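Local coordinates for hypothetical protein (Parabacteroides merdae, PDB 4OO3), which is of unknown specific function but is probably an NAD(P)-dependent oxidoreductase, pairing a Rossmann nucleotide-binding domain with a C-terminal oxidoreductase domain, at residues Q160-L163 and S164-A168; N60-E64 and N65-W69; D276-D280 and T281-Y285. All coordinates share one frame; numbering follows the deposited sequence.

Interaction 1. Residues Q160-L163 and S164-A168; sequences QREL and STIPA
Ser-164 N still bonds Gln-160 O in the alpha-helical manner, at 3.0 Å and with an N-H...O angle of 152°, whereas Thr-165 N and Ile-166 N find their better acceptors three residues back, Thr-165 N keeping just a weak bond to Arg-161 O, so the last turn of helix 155-164 tightens as the chain leaves it. This C-terminal helix turn illustrates how short hydroxyl side chains fold back onto the carbonyls of the preceding turn. Ser-164 OG sits between its own backbone N and carbonyl carbon (chi1 74°), and from there it gives a hydrogen bond of 2.8 Å to Arg-161 O, arriving above the carbonyl plane. Thr-165 adopts the same first torsion, and its OG1 donates to Glu-162 O over a short 2.5 Å. Thr-165 N reaches Glu-162 O as well, at 3.2 Å, and both donors come from the same face of that carbonyl. One acceptor is thus gripped twice by a single residue, which limits the freedom of the threonine side chain. Its methyl CG2 meanwhile rests against Arg-161 O.

The Glu-162 side chain, bent at chi2, runs obliquely past Ile-166 and forms a salt bridge with Lys-365 of helix 352-369. The same helix packs against Leu-163 and Ile-166 through Val-366, so the apolar side of the turn is seated on it. Arg-161 heads elsewhere, forming a salt bridge with Asp-234, a hydrogen bond to Trp-229 O and a cation-pi contact with Trp-229. Between Leu-163 and Ile-166 the apolar touch is light, CD2 to CD1 at 4.4 Å. One carbon nearer the backbone on that same branch, Ile-166 CG1 lies 3.4 Å from Glu-162 O.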
loop_
_atom_site.group_PDB
_atom_site.type_symbol
_atom_site.label_atom_id
_atom_site.label_comp_id
_atom_site.label_asym_id
_atom_site.label_seq_id
_atom_site.Cartn_x
_atom_site.Cartn_y
_atom_site.Cartn_z
ATOM N N GLN A 160 5.301 5.082 -15.667
ATOM C CA GLN A 160 5.741 3.740 -16.007
ATOM C C GLN A 160 4.594 2.992 -16.691
ATOM O O GLN A 160 4.765 2.435 -17.775
ATOM C CB GLN A 160 6.192 3.004 -14.747
ATOM C CG GLN A 160 7.489 2.241 -14.904
ATOM C CD GLN A 160 7.814 1.404 -13.690
ATOM O OE1 GLN A 160 7.081 1.403 -12.706
ATOM N NE2 GLN A 160 8.915 0.680 -13.756
ATOM N N ARG A 161 3.422 3.003 -16.061
ATOM C CA ARG A 161 2.205 2.427 -16.647
ATOM C C ARG A 161 1.932 2.988 -18.044
ATOM O O ARG A 161 1.658 2.226 -18.973
ATOM C CB ARG A 161 1.004 2.692 -15.727
ATOM C CG ARG A 161 -0.356 2.196 -16.220
ATOM C CD ARG A 161 -1.363 2.312 -15.085
ATOM N NE ARG A 161 -2.762 2.379 -15.514
ATOM C CZ ARG A 161 -3.710 1.478 -15.237
ATOM N NH1 ARG A 161 -3.456 0.380 -14.534
ATOM N NH2 ARG A 161 -4.943 1.675 -15.676
ATOM N N GLU A 162 2.011 4.312 -18.182
ATOM C CA GLU A 162 1.728 4.972 -19.461
ATOM C C GLU A 162 2.695 4.556 -20.549
ATOM O O GLU A 162 2.271 4.180 -21.641
ATOM C CB GLU A 162 1.733 6.499 -19.327
ATOM C CG GLU A 162 0.357 7.121 -19.525
ATOM C CD GLU A 162 -0.089 7.118 -20.975
ATOM O OE1 GLU A 162 0.736 7.420 -21.864
ATOM O OE2 GLU A 162 -1.272 6.822 -21.229
ATOM N N LEU A 163 3.989 4.615 -20.236
ATOM C CA LEU A 163 5.034 4.285 -21.197
ATOM C C LEU A 163 4.996 2.818 -21.628
ATOM O O LEU A 163 5.280 2.507 -22.787
ATOM C CB LEU A 163 6.410 4.633 -20.629
ATOM C CG LEU A 163 6.718 6.125 -20.455
ATOM C CD1 LEU A 163 8.110 6.291 -19.868
ATOM C CD2 LEU A 163 6.611 6.879 -21.768
ATOM N N SER A 164 4.641 1.930 -20.702
ATOM C CA SER A 164 4.589 0.496 -20.977
ATOM C C SER A 164 3.483 0.123 -21.960
ATOM O O SER A 164 3.567 -0.914 -22.618
ATOM C CB SER A 164 4.400 -0.291 -19.684
ATOM O OG SER A 164 3.074 -0.172 -19.181
ATOM N N THR A 165 2.449 0.961 -22.045
ATOM C CA THR A 165 1.352 0.770 -22.999
ATOM C C THR A 165 1.616 1.375 -24.384
ATOM O O THR A 165 0.753 1.294 -25.255
ATOM C CB THR A 165 0.040 1.380 -22.473
ATOM O OG1 THR A 165 0.233 2.775 -22.225
ATOM C CG2 THR A 165 -0.407 0.692 -21.192
ATOM N N ILE A 166 2.790 1.971 -24.592
ATOM C CA ILE A 166 3.150 2.553 -25.891
ATOM C C ILE A 166 4.168 1.647 -26.601
ATOM O O ILE A 166 5.355 1.677 -26.281
ATOM C CB ILE A 166 3.719 3.982 -25.740
ATOM C CG1 ILE A 166 2.743 4.856 -24.947
ATOM C CG2 ILE A 166 3.966 4.599 -27.109
ATOM C CD1 ILE A 166 3.268 6.234 -24.602
ATOM N N PRO A 167 3.701 0.836 -27.568
ATOM C CA PRO A 167 4.563 -0.135 -28.246
ATOM C C PRO A 167 5.838 0.452 -28.864
ATOM O O PRO A 167 6.889 -0.203 -28.858
ATOM C CB PRO A 167 3.663 -0.692 -29.346
ATOM C CG PRO A 167 2.278 -0.516 -28.838
ATOM C CD PRO A 167 2.298 0.725 -28.004
ATOM N N ALA A 168 5.734 1.669 -29.397
ATOM C CA ALA A 168 6.887 2.363 -29.962
ATOM C C ALA A 168 7.986 2.575 -28.923
ATOM O O ALA A 168 9.174 2.551 -29.248
ATOM C CB ALA A 168 6.454 3.695 -30.553
#

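Interaction 2. Residues N60-E64 and N65-W69; sequences NTRAE and NPTAW
Asn-60 and the loop residues Thr-67 and Trp-69 show how one amide can tie the end of a helix to the chain that leaves it. From CB, which lies near Thr-67 O, the side chain swings beside its own backbone N (chi1 -74°) and carries CG toward Trp-69 N. OD1 then takes two donors. Thr-67 OG1 gives it a hydrogen bond of 2.6 Å, in the carbonyl plane and on a lone pair, and Trp-69 N adds another of 3.0 Å, tilted from that plane. At the other tip, ND2 donates to Trp-69 O at 2.9 Å, also on a lone pair of its acceptor. The amide therefore pairs with both the N-H and the carbonyl of Trp-69.

Arg-62, extended from CG to NE, reaches back over the turn to the carbonyls of Glu-64 and Asn-65. NH2 bonds Asn-65 O at 2.7 Å near the guanidinium plane, while NE bonds Glu-64 O at 2.9 Å and has a weak bond to Asn-65 O besides. Thr-67 CG2 approaches NH2, the two side chains crossing at about a right angle. NH1 turns outside the turn to Lys-29 O, and Trp-69 NE1 to Gln-28 O.

With donors at OD1 and an acceptor at ND2, the amide of Asn-60 has its orientation settled by its partners, and the cationic Arg-62 is met by backbone carbonyls, whose partial negative charge probably stabilises it.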
loop_
_atom_site.group_PDB
_atom_site.type_symbol
_atom_site.label_atom_id
_atom_site.label_comp_id
_atom_site.label_asym_id
_atom_site.label_seq_id
_atom_site.Cartn_x
_atom_site.Cartn_y
_atom_site.Cartn_z
ATOM N N ASN A 60 -8.378 19.475 13.720
ATOM C CA ASN A 60 -9.411 20.443 14.118
ATOM C C ASN A 60 -8.853 21.788 14.592
ATOM O O ASN A 60 -9.569 22.780 14.590
ATOM C CB ASN A 60 -10.293 19.883 15.250
ATOM C CG ASN A 60 -11.272 18.817 14.789
ATOM O OD1 ASN A 60 -11.391 18.503 13.602
ATOM N ND2 ASN A 60 -11.989 18.248 15.751
ATOM N N THR A 61 -7.596 21.812 15.024
ATOM C CA THR A 61 -6.998 23.013 15.622
ATOM C C THR A 61 -5.893 23.630 14.763
ATOM O O THR A 61 -5.227 24.564 15.199
ATOM C CB THR A 61 -6.391 22.686 17.003
ATOM O OG1 THR A 61 -5.504 21.566 16.878
ATOM C CG2 THR A 61 -7.484 22.345 17.993
ATOM N N ARG A 62 -5.690 23.113 13.553
ATOM C CA ARG A 62 -4.609 23.599 12.698
ATOM C C ARG A 62 -4.974 24.943 12.081
ATOM O O ARG A 62 -6.149 25.278 11.958
ATOM C CB ARG A 62 -4.279 22.585 11.597
ATOM C CG ARG A 62 -5.216 22.631 10.403
ATOM C CD ARG A 62 -4.974 21.476 9.447
ATOM N NE ARG A 62 -6.074 21.382 8.484
ATOM C CZ ARG A 62 -6.518 20.257 7.930
ATOM N NH1 ARG A 62 -5.963 19.087 8.218
ATOM N NH2 ARG A 62 -7.535 20.308 7.077
ATOM N N ALA A 63 -3.952 25.681 11.656
ATOM C CA ALA A 63 -4.107 27.059 11.203
ATOM C C ALA A 63 -4.812 27.195 9.851
ATOM O O ALA A 63 -5.665 28.069 9.695
ATOM C CB ALA A 63 -2.750 27.749 11.164
ATOM N N GLU A 64 -4.453 26.348 8.883
ATOM C CA GLU A 64 -5.044 26.396 7.535
ATOM C C GLU A 64 -6.167 25.382 7.399
ATOM O O GLU A 64 -5.950 24.191 7.607
ATOM C CB GLU A 64 -3.996 26.117 6.449
ATOM C CG GLU A 64 -3.063 27.281 6.136
ATOM C CD GLU A 64 -3.675 28.354 5.237
ATOM O OE1 GLU A 64 -4.534 28.039 4.382
ATOM O OE2 GLU A 64 -3.272 29.526 5.373
ATOM N N ASN A 65 -7.357 25.862 7.040
ATOM C CA ASN A 65 -8.516 25.006 6.784
ATOM C C ASN A 65 -8.685 23.920 7.831
ATOM O O ASN A 65 -8.654 22.730 7.510
ATOM C CB ASN A 65 -8.407 24.371 5.401
ATOM C CG ASN A 65 -8.256 25.399 4.304
ATOM O OD1 ASN A 65 -8.986 26.385 4.262
ATOM N ND2 ASN A 65 -7.305 25.176 3.411
ATOM N N PRO A 66 -8.859 24.324 9.098
ATOM C CA PRO A 66 -9.040 23.312 10.124
ATOM C C PRO A 66 -10.287 22.498 9.848
ATOM O O PRO A 66 -11.244 23.007 9.265
ATOM C CB PRO A 66 -9.190 24.126 11.413
ATOM C CG PRO A 66 -9.621 25.480 10.976
ATOM C CD PRO A 66 -9.024 25.691 9.618
ATOM N N THR A 67 -10.255 21.232 10.232
ATOM C CA THR A 67 -11.422 20.379 10.131
ATOM C C THR A 67 -12.318 20.663 11.333
ATOM O O THR A 67 -11.940 21.406 12.231
ATOM C CB THR A 67 -11.020 18.897 10.096
ATOM O OG1 THR A 67 -10.272 18.572 11.270
ATOM C CG2 THR A 67 -10.159 18.609 8.865
ATOM N N ALA A 68 -13.510 20.079 11.334
ATOM C CA ALA A 68 -14.464 20.265 12.423
ATOM C C ALA A 68 -15.104 18.927 12.807
ATOM O O ALA A 68 -16.329 18.830 12.921
ATOM C CB ALA A 68 -15.527 21.274 12.017
ATOM N N TRP A 69 -14.272 17.905 13.023
ATOM C CA TRP A 69 -14.777 16.570 13.349
ATOM C C TRP A 69 -15.277 16.508 14.778
ATOM O O TRP A 69 -14.629 17.024 15.691
ATOM C CB TRP A 69 -13.706 15.501 13.168
ATOM C CG TRP A 69 -13.125 15.478 11.808
ATOM C CD1 TRP A 69 -11.856 15.815 11.461
ATOM C CD2 TRP A 69 -13.793 15.114 10.593
ATOM N NE1 TRP A 69 -11.685 15.676 10.112
ATOM C CE2 TRP A 69 -12.856 15.247 9.551
ATOM C CE3 TRP A 69 -15.084 14.677 10.290
ATOM C CZ2 TRP A 69 -13.169 14.965 8.219
ATOM C CZ3 TRP A 69 -15.395 14.400 8.970
ATOM C CH2 TRP A 69 -14.437 14.542 7.948
#

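Interaction 3. Residues D276-D280 and T281-Y285; sequences DVEND and TLKVY
Thr-281 O receives the N-H of Glu-278 at 2.9 Å, the shorter of two backbone hydrogen bonds that hold this turn together, and the CA of Val-277 adds a C-H...O contact to the same oxygen. The second bond runs from Lys-283 N to Asp-276 O, 3.0 Å long with an N-H...O angle of 159°. Between the two lies the bridge of Val-277 with Leu-282, a non-hydrogen-bonded antiparallel pair whose CA atoms are 4.3 Å apart.

Round the bend, Thr-281 leans back over the chain that has just turned. With OG1 beside its backbone N (chi1 -54°), it donates to Asn-279 O at 3.1 Å from well above the carbonyl plane. Asp-280, at the bend, has a positive phi of 62°, which helps the chain reverse within so few residues; Tyr-269 OH hydrogen-bonds to its carbonyl oxygen.

The side chains divide by character. Leu-282 sends CD1 to within 3.6 Å of Asp-276 CB and also meets Val-277 CG2, crossing that side chain at about a right angle. Around the same leucine gather Phe-260 of helix 257-264, Tyr-269 and Leu-207. Glu-278 and Lys-283 lie together, with Glu-278 OE2 4.1 Å from Lys-283 NZ, opposite charges that are near each other but not in contact. Leu-282 and Val-284 bond through their backbones to Ile-255 and Thr-253 of strand 243-255, while Lys-283 N turns to the loop. The arrangement is that of a tight, hairpin-like reverse turn leading into a strand of the large mixed sheet of the C-terminal domain.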
loop_
_atom_site.group_PDB
_atom_site.type_symbol
_atom_site.label_atom_id
_atom_site.label_comp_id
_atom_site.label_asym_id
_atom_site.label_seq_id
_atom_site.Cartn_x
_atom_site.Cartn_y
_atom_site.Cartn_z
ATOM N N ASP A 276 9.902 -14.101 20.292
ATOM C CA ASP A 276 10.811 -13.634 19.238
ATOM C C ASP A 276 12.150 -13.097 19.754
ATOM O O ASP A 276 13.019 -12.748 18.959
ATOM C CB ASP A 276 10.119 -12.539 18.422
ATOM C CG ASP A 276 8.855 -13.028 17.753
ATOM O OD1 ASP A 276 8.887 -14.135 17.184
ATOM O OD2 ASP A 276 7.829 -12.310 17.802
ATOM N N VAL A 277 12.313 -13.020 21.071
ATOM C CA VAL A 277 13.564 -12.550 21.672
ATOM C C VAL A 277 14.532 -13.720 21.864
ATOM O O VAL A 277 14.105 -14.825 22.197
ATOM C CB VAL A 277 13.300 -11.867 23.029
ATOM C CG1 VAL A 277 14.601 -11.397 23.668
ATOM C CG2 VAL A 277 12.339 -10.701 22.854
ATOM N N GLU A 278 15.827 -13.472 21.652
ATOM C CA GLU A 278 16.876 -14.483 21.852
ATOM C C GLU A 278 17.777 -14.140 23.051
ATOM O O GLU A 278 17.435 -14.463 24.193
ATOM C CB GLU A 278 17.698 -14.665 20.575
ATOM C CG GLU A 278 16.930 -15.345 19.446
ATOM C CD GLU A 278 17.822 -16.167 18.526
ATOM O OE1 GLU A 278 18.683 -16.916 19.038
ATOM O OE2 GLU A 278 17.649 -16.078 17.290
ATOM N N ASN A 279 18.923 -13.507 22.798
ATOM C CA ASN A 279 19.788 -13.022 23.877
ATOM C C ASN A 279 19.573 -11.528 24.039
ATOM O O ASN A 279 20.408 -10.717 23.633
ATOM C CB ASN A 279 21.267 -13.336 23.600
ATOM C CG ASN A 279 21.681 -14.697 24.118
ATOM O OD1 ASN A 279 22.241 -15.507 23.382
ATOM N ND2 ASN A 279 21.410 -14.954 25.393
ATOM N N ASP A 280 18.423 -11.176 24.608
ATOM C CA ASP A 280 18.016 -9.782 24.750
ATOM C C ASP A 280 17.845 -9.099 23.373
ATOM O O ASP A 280 17.699 -7.877 23.295
ATOM C CB ASP A 280 19.044 -9.028 25.617
ATOM C CG ASP A 280 18.406 -8.035 26.584
ATOM O OD1 ASP A 280 17.183 -8.117 26.846
ATOM O OD2 ASP A 280 19.149 -7.173 27.098
ATOM N N THR A 281 17.834 -9.897 22.301
ATOM C CA THR A 281 17.764 -9.399 20.928
ATOM C C THR A 281 16.446 -9.817 20.280
ATOM O O THR A 281 16.167 -11.010 20.150
ATOM C CB THR A 281 18.920 -9.969 20.084
ATOM O OG1 THR A 281 20.164 -9.692 20.732
ATOM C CG2 THR A 281 18.928 -9.364 18.677
ATOM N N LEU A 282 15.641 -8.841 19.871
ATOM C CA LEU A 282 14.359 -9.126 19.226
ATOM C C LEU A 282 14.577 -9.385 17.737
ATOM O O LEU A 282 15.220 -8.588 17.058
ATOM C CB LEU A 282 13.392 -7.959 19.435
ATOM C CG LEU A 282 12.058 -7.995 18.689
ATOM C CD1 LEU A 282 11.226 -9.177 19.147
ATOM C CD2 LEU A 282 11.308 -6.696 18.905
ATOM N N LYS A 283 14.042 -10.505 17.248
ATOM C CA LYS A 283 14.168 -10.917 15.848
ATOM C C LYS A 283 12.801 -10.880 15.181
ATOM O O LYS A 283 11.934 -11.699 15.494
ATOM C CB LYS A 283 14.716 -12.339 15.755
ATOM C CG LYS A 283 16.043 -12.546 16.448
ATOM C CD LYS A 283 17.212 -12.172 15.558
ATOM C CE LYS A 283 18.528 -12.579 16.199
ATOM N NZ LYS A 283 19.480 -13.096 15.183
ATOM N N VAL A 284 12.618 -9.941 14.256
ATOM C CA VAL A 284 11.320 -9.695 13.637
ATOM C C VAL A 284 11.392 -10.120 12.186
ATOM O O VAL A 284 12.285 -9.671 11.467
ATOM C CB VAL A 284 10.965 -8.197 13.701
ATOM C CG1 VAL A 284 9.613 -7.913 13.047
ATOM C CG2 VAL A 284 10.970 -7.725 15.141
ATOM N N TYR A 285 10.456 -10.971 11.759
ATOM C CA TYR A 285 10.366 -11.405 10.357
ATOM C C TYR A 285 9.659 -10.360 9.497
ATOM O O TYR A 285 8.614 -10.624 8.899
ATOM C CB TYR A 285 9.663 -12.764 10.239
ATOM C CG TYR A 285 10.561 -13.962 10.462
ATOM C CD1 TYR A 285 10.743 -14.500 11.739
ATOM C CD2 TYR A 285 11.220 -14.569 9.392
ATOM C CE1 TYR A 285 11.557 -15.601 11.944
ATOM C CE2 TYR A 285 12.037 -15.672 9.587
ATOM C CZ TYR A 285 12.201 -16.182 10.863
ATOM O OH TYR A 285 13.011 -17.271 11.062
#

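In the fold
The three contacts follow one another along the chain, neither nesting nor crossing, and each is local: interactions 2 and 3 close short turns, and interaction 1 finishes a helix. Interaction 2 comes first, in the Rossmann domain, where it joins helix 47-61 to the approach of strand 70-75, an outermost strand of the parallel sheet. Interaction 1 follows, at the passage from helix 155-164 to helix 167-170, against helix 352-369 and the mixed sheet. Interaction 3 comes last, turning the chain into strand 282-294 of that sheet. None touches another: centres are 41 to 45 Å apart, and interactions 1 and 3, though both in the C-terminal domain, lie on opposite sides of the chain's centre.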